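Local coordinates for protein transcriptional regulator (Rhodococcus sp., PDB 2O0Y) that is probably a DNA-binding transcription factor of the IclR family, controlling gene expression through a helix-turn-helix domain joined to a C-terminal regulatory domain, at residues Leu122-Val127 / Pro145-Ala150; Ala64-Thr69 / Leu78-Leu83. All blocks are in the same frame, centred on the assembly; numbering follows the deposited sequence.

Contact 1 (Leu122-Val127 / Pro145-Ala150); sequences LSRVVV and PYPLWA
Arg124 and Tyr146 face each other as an antiparallel hydrogen-bonded pair at the edge of the sheet in the GAF-like C-terminal domain, where the short strand 146-147 lines up beside strand 123-130. Two backbone bonds join them: Arg124 N to Tyr146 O at 2.7 Å and Tyr146 N to Arg124 O at 2.8 Å, the second nearly straight (173°). Both side chains lie on the same face of the sheet and cross obliquely, with guanidinium and phenol planes only 20° apart. It is not the ring but the first carbon of the tyrosine that covers the cation: Tyr146 CB sits over the centre of the guanidinium, 3.7 Å above its plane. Set between the backbone N and the carbonyl carbon (chi1 71°), Arg124 CG lies 3.6 Å from Pro147 O; farther out, Arg124 NE makes a weak hydrogen bond to the same oxygen at 3.0 Å. NH1 is bound by Tyr117 OH on the neighbouring strand, which further fixes the rotation of the group. An alanine in place of Arg124 would probably leave Tyr117 OH and Pro147 O without these donors and open a gap beside Tyr146 CB. Ser123 CB meets Pro145 CB at 3.6 Å. The end of Leu148 comes close to the first strand, its CG 3.6 Å from Leu122 O and its CD2 3.8 Å from Arg124 CB.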
ATOM      1  N   LEU B 122     -13.794   1.866  -2.889  1.00 29.25           N
ATOM      2  CA  LEU B 122     -15.254   1.729  -2.858  1.00 29.62           C
ATOM      3  C   LEU B 122     -15.706   0.266  -2.989  1.00 29.41           C
ATOM      4  O   LEU B 122     -16.784  -0.007  -3.517  1.00 29.00           O
ATOM      5  CB  LEU B 122     -15.918   2.557  -3.965  1.00 29.71           C
ATOM      6  CG  LEU B 122     -15.651   4.071  -4.066  1.00 32.40           C
ATOM      7  CD1 LEU B 122     -16.264   4.654  -5.347  1.00 32.57           C
ATOM      8  CD2 LEU B 122     -16.167   4.828  -2.841  1.00 34.27           C
ATOM      9  N   SER B 123     -14.888  -0.665  -2.491  1.00 29.33           N
ATOM     10  CA  SER B 123     -15.146  -2.082  -2.646  1.00 29.44           C
ATOM     11  C   SER B 123     -15.024  -2.774  -1.302  1.00 29.93           C
ATOM     12  O   SER B 123     -14.412  -2.224  -0.371  1.00 29.70           O
ATOM     13  CB  SER B 123     -14.095  -2.677  -3.578  1.00 30.41           C
ATOM     14  OG  SER B 123     -14.136  -2.048  -4.846  1.00 31.58           O
ATOM     15  N   ARG B 124     -15.594  -3.982  -1.205  1.00 30.37           N
ATOM     16  CA  ARG B 124     -15.393  -4.872  -0.075  1.00 30.74           C
ATOM     17  C   ARG B 124     -14.596  -6.065  -0.580  1.00 30.57           C
ATOM     18  O   ARG B 124     -14.743  -6.476  -1.749  1.00 30.26           O
ATOM     19  CB  ARG B 124     -16.717  -5.341   0.512  1.00 32.17           C
ATOM     20  CG  ARG B 124     -17.494  -6.327  -0.374  1.00 33.12           C
ATOM     21  CD  ARG B 124     -18.724  -6.939   0.375  1.00 36.14           C
ATOM     22  NE  ARG B 124     -19.790  -6.844  -0.583  1.00 48.36           N
ATOM     23  CZ  ARG B 124     -20.276  -7.814  -1.342  1.00 47.72           C
ATOM     24  NH1 ARG B 124     -19.903  -9.075  -1.215  1.00 47.64           N
ATOM     25  NH2 ARG B 124     -21.201  -7.486  -2.202  1.00 47.31           N
ATOM     26  N   VAL B 125     -13.736  -6.582   0.295  1.00 28.62           N
ATOM     27  CA  VAL B 125     -12.784  -7.631  -0.035  1.00 27.94           C
ATOM     28  C   VAL B 125     -12.775  -8.581   1.117  1.00 27.72           C
ATOM     29  O   VAL B 125     -12.641  -8.170   2.275  1.00 27.16           O
ATOM     30  CB  VAL B 125     -11.359  -7.063  -0.193  1.00 27.10           C
ATOM     31  CG1 VAL B 125     -10.403  -8.133  -0.758  1.00 28.02           C
ATOM     32  CG2 VAL B 125     -11.400  -5.873  -1.118  1.00 29.47           C
ATOM     33  N   VAL B 126     -12.916  -9.861   0.811  1.00 28.07           N
ATOM     34  CA  VAL B 126     -12.767 -10.909   1.833  1.00 26.59           C
ATOM     35  C   VAL B 126     -11.299 -11.150   2.018  1.00 27.01           C
ATOM     36  O   VAL B 126     -10.546 -11.413   1.054  1.00 26.18           O
ATOM     37  CB  VAL B 126     -13.504 -12.235   1.435  1.00 28.08           C
ATOM     38  CG1 VAL B 126     -13.269 -13.291   2.423  1.00 25.82           C
ATOM     39  CG2 VAL B 126     -15.006 -11.978   1.318  1.00 29.51           C
ATOM     40  N   VAL B 127     -10.848 -10.970   3.253  1.00 26.26           N
ATOM     41  CA  VAL B 127      -9.422 -11.134   3.522  1.00 25.39           C
ATOM     42  C   VAL B 127      -9.114 -12.323   4.422  1.00 25.67           C
ATOM     43  O   VAL B 127      -7.956 -12.704   4.614  1.00 25.69           O
ATOM     44  CB  VAL B 127      -8.832  -9.842   4.105  1.00 27.08           C
ATOM     45  CG1 VAL B 127      -8.854  -8.706   3.008  1.00 24.31           C
ATOM     46  CG2 VAL B 127      -9.524  -9.453   5.443  1.00 25.26           C
ATOM     47  N   PRO B 145     -12.287  -7.704  -5.268  1.00 31.20           N
ATOM     48  CA  PRO B 145     -13.165  -6.618  -4.835  1.00 32.19           C
ATOM     49  C   PRO B 145     -14.596  -6.792  -5.346  1.00 32.69           C
ATOM     50  O   PRO B 145     -14.798  -7.070  -6.535  1.00 31.57           O
ATOM     51  CB  PRO B 145     -12.548  -5.352  -5.471  1.00 31.83           C
ATOM     52  CG  PRO B 145     -11.721  -5.834  -6.588  1.00 33.67           C
ATOM     53  CD  PRO B 145     -11.304  -7.255  -6.276  1.00 32.37           C
ATOM     54  N   TYR B 146     -15.553  -6.633  -4.440  1.00 32.75           N
ATOM     55  CA  TYR B 146     -16.975  -6.635  -4.757  1.00 33.52           C
ATOM     56  C   TYR B 146     -17.568  -5.301  -4.304  1.00 33.72           C
ATOM     57  O   TYR B 146     -16.959  -4.570  -3.514  1.00 32.09           O
ATOM     58  CB  TYR B 146     -17.726  -7.796  -4.082  1.00 34.15           C
ATOM     59  CG  TYR B 146     -17.516  -9.154  -4.723  1.00 35.64           C
ATOM     60  CD1 TYR B 146     -18.411  -9.651  -5.677  1.00 38.20           C
ATOM     61  CD2 TYR B 146     -16.410  -9.917  -4.408  1.00 36.12           C
ATOM     62  CE1 TYR B 146     -18.203 -10.890  -6.276  1.00 37.75           C
ATOM     63  CE2 TYR B 146     -16.185 -11.126  -5.007  1.00 36.41           C
ATOM     64  CZ  TYR B 146     -17.084 -11.617  -5.927  1.00 37.83           C
ATOM     65  OH  TYR B 146     -16.838 -12.837  -6.500  1.00 37.33           O
ATOM     66  N   PRO B 147     -18.761  -4.963  -4.827  1.00 33.88           N
ATOM     67  CA  PRO B 147     -19.320  -3.636  -4.563  1.00 33.43           C
ATOM     68  C   PRO B 147     -19.697  -3.451  -3.101  1.00 32.77           C
ATOM     69  O   PRO B 147     -19.799  -4.440  -2.358  1.00 31.71           O
ATOM     70  CB  PRO B 147     -20.573  -3.596  -5.461  1.00 33.38           C
ATOM     71  CG  PRO B 147     -20.922  -5.026  -5.691  1.00 34.77           C
ATOM     72  CD  PRO B 147     -19.606  -5.755  -5.741  1.00 34.15           C
ATOM     73  N   LEU B 148     -19.873  -2.196  -2.687  1.00 30.48           N
ATOM     74  CA  LEU B 148     -20.303  -1.922  -1.297  1.00 30.33           C
ATOM     75  C   LEU B 148     -21.810  -1.636  -1.241  1.00 29.60           C
ATOM     76  O   LEU B 148     -22.350  -1.458  -0.162  1.00 29.77           O
ATOM     77  CB  LEU B 148     -19.575  -0.691  -0.724  1.00 29.20           C
ATOM     78  CG  LEU B 148     -18.115  -0.763  -0.270  1.00 28.99           C
ATOM     79  CD1 LEU B 148     -17.649   0.640   0.098  1.00 25.82           C
ATOM     80  CD2 LEU B 148     -17.992  -1.731   0.905  1.00 28.58           C
ATOM     81  N   TRP B 149     -22.459  -1.601  -2.404  1.00 29.53           N
ATOM     82  CA  TRP B 149     -23.879  -1.160  -2.508  1.00 30.06           C
ATOM     83  C   TRP B 149     -24.885  -2.289  -2.325  1.00 30.60           C
ATOM     84  O   TRP B 149     -26.053  -2.019  -2.091  1.00 30.21           O
ATOM     85  CB  TRP B 149     -24.163  -0.353  -3.793  1.00 30.06           C
ATOM     86  CG  TRP B 149     -23.691  -1.010  -5.052  1.00 30.89           C
ATOM     87  CD1 TRP B 149     -22.517  -0.754  -5.740  1.00 31.64           C
ATOM     88  CD2 TRP B 149     -24.376  -2.019  -5.800  1.00 31.92           C
ATOM     89  NE1 TRP B 149     -22.436  -1.560  -6.857  1.00 30.68           N
ATOM     90  CE2 TRP B 149     -23.562  -2.343  -6.918  1.00 32.74           C
ATOM     91  CE3 TRP B 149     -25.595  -2.695  -5.628  1.00 32.29           C
ATOM     92  CZ2 TRP B 149     -23.925  -3.332  -7.851  1.00 35.36           C
ATOM     93  CZ3 TRP B 149     -25.955  -3.668  -6.552  1.00 33.23           C
ATOM     94  CH2 TRP B 149     -25.118  -3.986  -7.646  1.00 33.31           C
ATOM     95  N   ALA B 150     -24.421  -3.543  -2.384  1.00 29.98           N
ATOM     96  CA  ALA B 150     -25.273  -4.710  -2.165  1.00 30.58           C
ATOM     97  C   ALA B 150     -24.738  -5.596  -1.025  1.00 29.31           C
ATOM     98  O   ALA B 150     -23.550  -5.889  -0.992  1.00 30.25           O
ATOM     99  CB  ALA B 150     -25.369  -5.557  -3.463  1.00 29.97           C
TER
HETATM  100  O   HOH W   1     -19.137   0.008  -4.166  1.00 34.81           O

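Contact 2 (Ala64-Thr69 / Leu78-Leu83); sequences ARSVLT and LGPEML
At the base of the wing of the winged helix-turn-helix domain, two successive carbonyls, those of Ser66 and Val67, receive the N-H groups of Glu81 and Gly79. Ser66 has just closed helix 52-64 in a Schellman motif, and the chain then enters the hairpin of strands 68-70 and 75-78. Glu81 N reaches Ser66 O at 2.9 Å, and Gly79 N reaches Val67 O at 2.8 Å; both donors stand above the carbonyl planes, the second by 61°. Gly79 leaves room for this approach, since a side chain there would run into Ser66 O, Leu68 O and Thr69 OG1. Thr69 OG1 lies 3.2 Å from Gly79 CA and is hydrogen-bonded to Gln120 of the second subunit. Leu68 and Leu78 form an antiparallel non-hydrogen-bonded pair; their side chains diverge, yet the CD2 methyls meet at 4.0 Å, while Val67 CG2 packs on Glu81 CG at 3.9 Å. A water stands between Glu81 OE1 and Arg65 NE, 2.9 Å from NE. Backbone bonds thus set the turn; salt bridges from Arg65 to Asp27 and Glu30 of the second subunit probably tie it to the dimer interface, while Glu81 pairs with Arg84 of its own chain.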
ATOM      1  N   ALA B  64      19.001   9.408   3.233  1.00 25.64           N
ATOM      2  CA  ALA B  64      19.778   8.962   2.093  1.00 26.58           C
ATOM      3  C   ALA B  64      19.276   7.624   1.572  1.00 26.82           C
ATOM      4  O   ALA B  64      19.344   7.342   0.400  1.00 24.57           O
ATOM      5  CB  ALA B  64      21.241   8.867   2.457  1.00 27.41           C
ATOM      6  N   ARG B  65      18.771   6.797   2.470  1.00 26.27           N
ATOM      7  CA  ARG B  65      18.285   5.488   2.090  1.00 27.67           C
ATOM      8  C   ARG B  65      16.756   5.440   1.829  1.00 27.66           C
ATOM      9  O   ARG B  65      16.208   4.359   1.609  1.00 27.18           O
ATOM     10  CB  ARG B  65      18.620   4.497   3.204  1.00 27.93           C
ATOM     11  CG  ARG B  65      18.650   3.072   2.743  1.00 32.27           C
ATOM     12  CD  ARG B  65      19.926   2.758   1.836  1.00 34.24           C
ATOM     13  NE  ARG B  65      19.750   1.390   1.384  1.00 32.74           N
ATOM     14  CZ  ARG B  65      20.365   0.336   1.890  1.00 34.47           C
ATOM     15  NH1 ARG B  65      21.280   0.473   2.871  1.00 33.85           N
ATOM     16  NH2 ARG B  65      20.081  -0.858   1.398  1.00 32.20           N
ATOM     17  N   SER B  66      16.087   6.596   1.890  1.00 25.96           N
ATOM     18  CA  SER B  66      14.618   6.714   1.684  1.00 24.43           C
ATOM     19  C   SER B  66      13.762   6.066   2.728  1.00 24.70           C
ATOM     20  O   SER B  66      12.567   5.881   2.501  1.00 26.59           O
ATOM     21  CB  SER B  66      14.218   6.262   0.283  1.00 25.31           C
ATOM     22  OG  SER B  66      14.742   7.224  -0.623  1.00 22.86           O
ATOM     23  N   VAL B  67      14.334   5.779   3.892  1.00 23.95           N
ATOM     24  CA  VAL B  67      13.595   5.242   5.069  1.00 22.63           C
ATOM     25  C   VAL B  67      12.807   6.394   5.620  1.00 24.22           C
ATOM     26  O   VAL B  67      11.736   6.187   6.150  1.00 23.72           O
ATOM     27  CB  VAL B  67      14.614   4.619   6.127  1.00 25.61           C
ATOM     28  CG1 VAL B  67      14.102   4.592   7.613  1.00 22.66           C
ATOM     29  CG2 VAL B  67      15.118   3.231   5.672  1.00 23.51           C
ATOM     30  N   LEU B  68      13.363   7.621   5.553  1.00 23.43           N
ATOM     31  CA  LEU B  68      12.600   8.791   5.942  1.00 24.06           C
ATOM     32  C   LEU B  68      12.643   9.739   4.773  1.00 25.51           C
ATOM     33  O   LEU B  68      13.510   9.579   3.911  1.00 24.98           O
ATOM     34  CB  LEU B  68      13.227   9.493   7.133  1.00 23.86           C
ATOM     35  CG  LEU B  68      13.207   8.770   8.461  1.00 23.87           C
ATOM     36  CD1 LEU B  68      13.872   9.731   9.507  1.00 24.26           C
ATOM     37  CD2 LEU B  68      11.786   8.429   8.957  1.00 23.27           C
ATOM     38  N   THR B  69      11.690  10.667   4.699  1.00 24.99           N
ATOM     39  CA  THR B  69      11.713  11.754   3.702  1.00 27.62           C
ATOM     40  C   THR B  69      11.549  13.093   4.378  1.00 28.67           C
ATOM     41  O   THR B  69      10.697  13.209   5.245  1.00 28.85           O
ATOM     42  CB  THR B  69      10.494  11.616   2.814  1.00 27.19           C
ATOM     43  OG1 THR B  69      10.657  10.406   2.131  1.00 27.35           O
ATOM     44  CG2 THR B  69      10.419  12.686   1.801  1.00 26.98           C
ATOM     45  N   LEU B  78       7.801   8.797   7.037  1.00 22.78           N
ATOM     46  CA  LEU B  78       8.446   7.538   6.637  1.00 20.31           C
ATOM     47  C   LEU B  78       8.602   7.708   5.139  1.00 20.52           C
ATOM     48  O   LEU B  78       7.722   8.300   4.489  1.00 21.89           O
ATOM     49  CB  LEU B  78       7.528   6.339   6.955  1.00 21.09           C
ATOM     50  CG  LEU B  78       7.322   6.035   8.463  1.00 21.77           C
ATOM     51  CD1 LEU B  78       6.594   4.688   8.625  1.00 22.33           C
ATOM     52  CD2 LEU B  78       8.697   5.896   9.150  1.00 20.91           C
ATOM     53  N   GLY B  79       9.679   7.179   4.583  1.00 17.37           N
ATOM     54  CA  GLY B  79       9.958   7.469   3.156  1.00 15.65           C
ATOM     55  C   GLY B  79       9.675   6.277   2.271  1.00 14.76           C
ATOM     56  O   GLY B  79       9.228   5.231   2.728  1.00 14.44           O
ATOM     57  N   PRO B  80       9.856   6.446   0.961  1.00 15.30           N
ATOM     58  CA  PRO B  80       9.370   5.462  -0.026  1.00 15.52           C
ATOM     59  C   PRO B  80      10.001   4.104   0.112  1.00 16.68           C
ATOM     60  O   PRO B  80       9.416   3.097  -0.298  1.00 15.82           O
ATOM     61  CB  PRO B  80       9.817   6.083  -1.373  1.00 17.08           C
ATOM     62  CG  PRO B  80      10.000   7.548  -1.086  1.00 18.53           C
ATOM     63  CD  PRO B  80      10.463   7.658   0.351  1.00 15.43           C
ATOM     64  N   GLU B  81      11.187   4.043   0.750  1.00 15.91           N
ATOM     65  CA  GLU B  81      11.785   2.723   1.004  1.00 17.38           C
ATOM     66  C   GLU B  81      10.813   1.790   1.633  1.00 17.37           C
ATOM     67  O   GLU B  81      10.759   0.599   1.338  1.00 16.09           O
ATOM     68  CB  GLU B  81      13.020   2.862   1.900  1.00 16.37           C
ATOM     69  CG  GLU B  81      13.637   1.537   2.444  1.00 17.17           C
ATOM     70  CD  GLU B  81      14.570   0.821   1.510  1.00 22.99           C
ATOM     71  OE1 GLU B  81      14.624   1.192   0.337  1.00 19.38           O
ATOM     72  OE2 GLU B  81      15.225  -0.183   1.939  1.00 19.31           O
HETATM   73  N   MSE B  82      10.041   2.321   2.582  1.00 18.12           N
HETATM   74  CA  MSE B  82       9.221   1.423   3.389  1.00 16.73           C
HETATM   75  C   MSE B  82       8.140   0.750   2.536  1.00 15.95           C
HETATM   76  O   MSE B  82       7.563  -0.248   2.918  1.00 15.88           O
HETATM   77  CB  MSE B  82       8.568   2.202   4.574  1.00 16.57           C
HETATM   78  CG  MSE B  82       9.520   3.038   5.420  1.00 18.47           C
HETATM   79 SE   MSE B  82      10.869   1.793   6.195  1.00 29.48          SE
HETATM   80  CE  MSE B  82       9.585   0.577   6.842  1.00 14.17           C
ATOM     81  N   LEU B  83       7.812   1.357   1.408  1.00 16.54           N
ATOM     82  CA  LEU B  83       6.759   0.860   0.501  1.00 15.76           C
ATOM     83  C   LEU B  83       7.202  -0.425  -0.165  1.00 14.98           C
ATOM     84  O   LEU B  83       6.390  -1.151  -0.741  1.00 15.08           O
ATOM     85  CB  LEU B  83       6.465   1.916  -0.587  1.00 15.68           C
ATOM     86  CG  LEU B  83       5.905   3.265  -0.121  1.00 16.22           C
ATOM     87  CD1 LEU B  83       5.687   4.172  -1.349  1.00 21.52           C
ATOM     88  CD2 LEU B  83       4.507   3.031   0.631  1.00 19.30           C
TER
HETATM   89  O   HOH W   2      17.466   1.910  -0.266  1.00 43.03           O

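In the fold
The two contacts differ in chemistry as they do in place; their centres lie 31 Å apart, with nearest atoms about 17 Å apart. Contact 2 is the buried one, between the DNA-binding domain and the second subunit; contact 1 is partly buried, at the outer strand of the C-terminal sheet. They share no helix or strand. In contact 1 one long cationic side chain supplements regular strand pairing, with its own chain providing the main partners, whereas contact 2 relies on carbonyls gripping a turn and on an arginine that reaches acids of the second subunit. Gln120 appears in both: the copy in the same chain touches Val125 of contact 1, and the copy in the second subunit hydrogen-bonds Thr69 of contact 2.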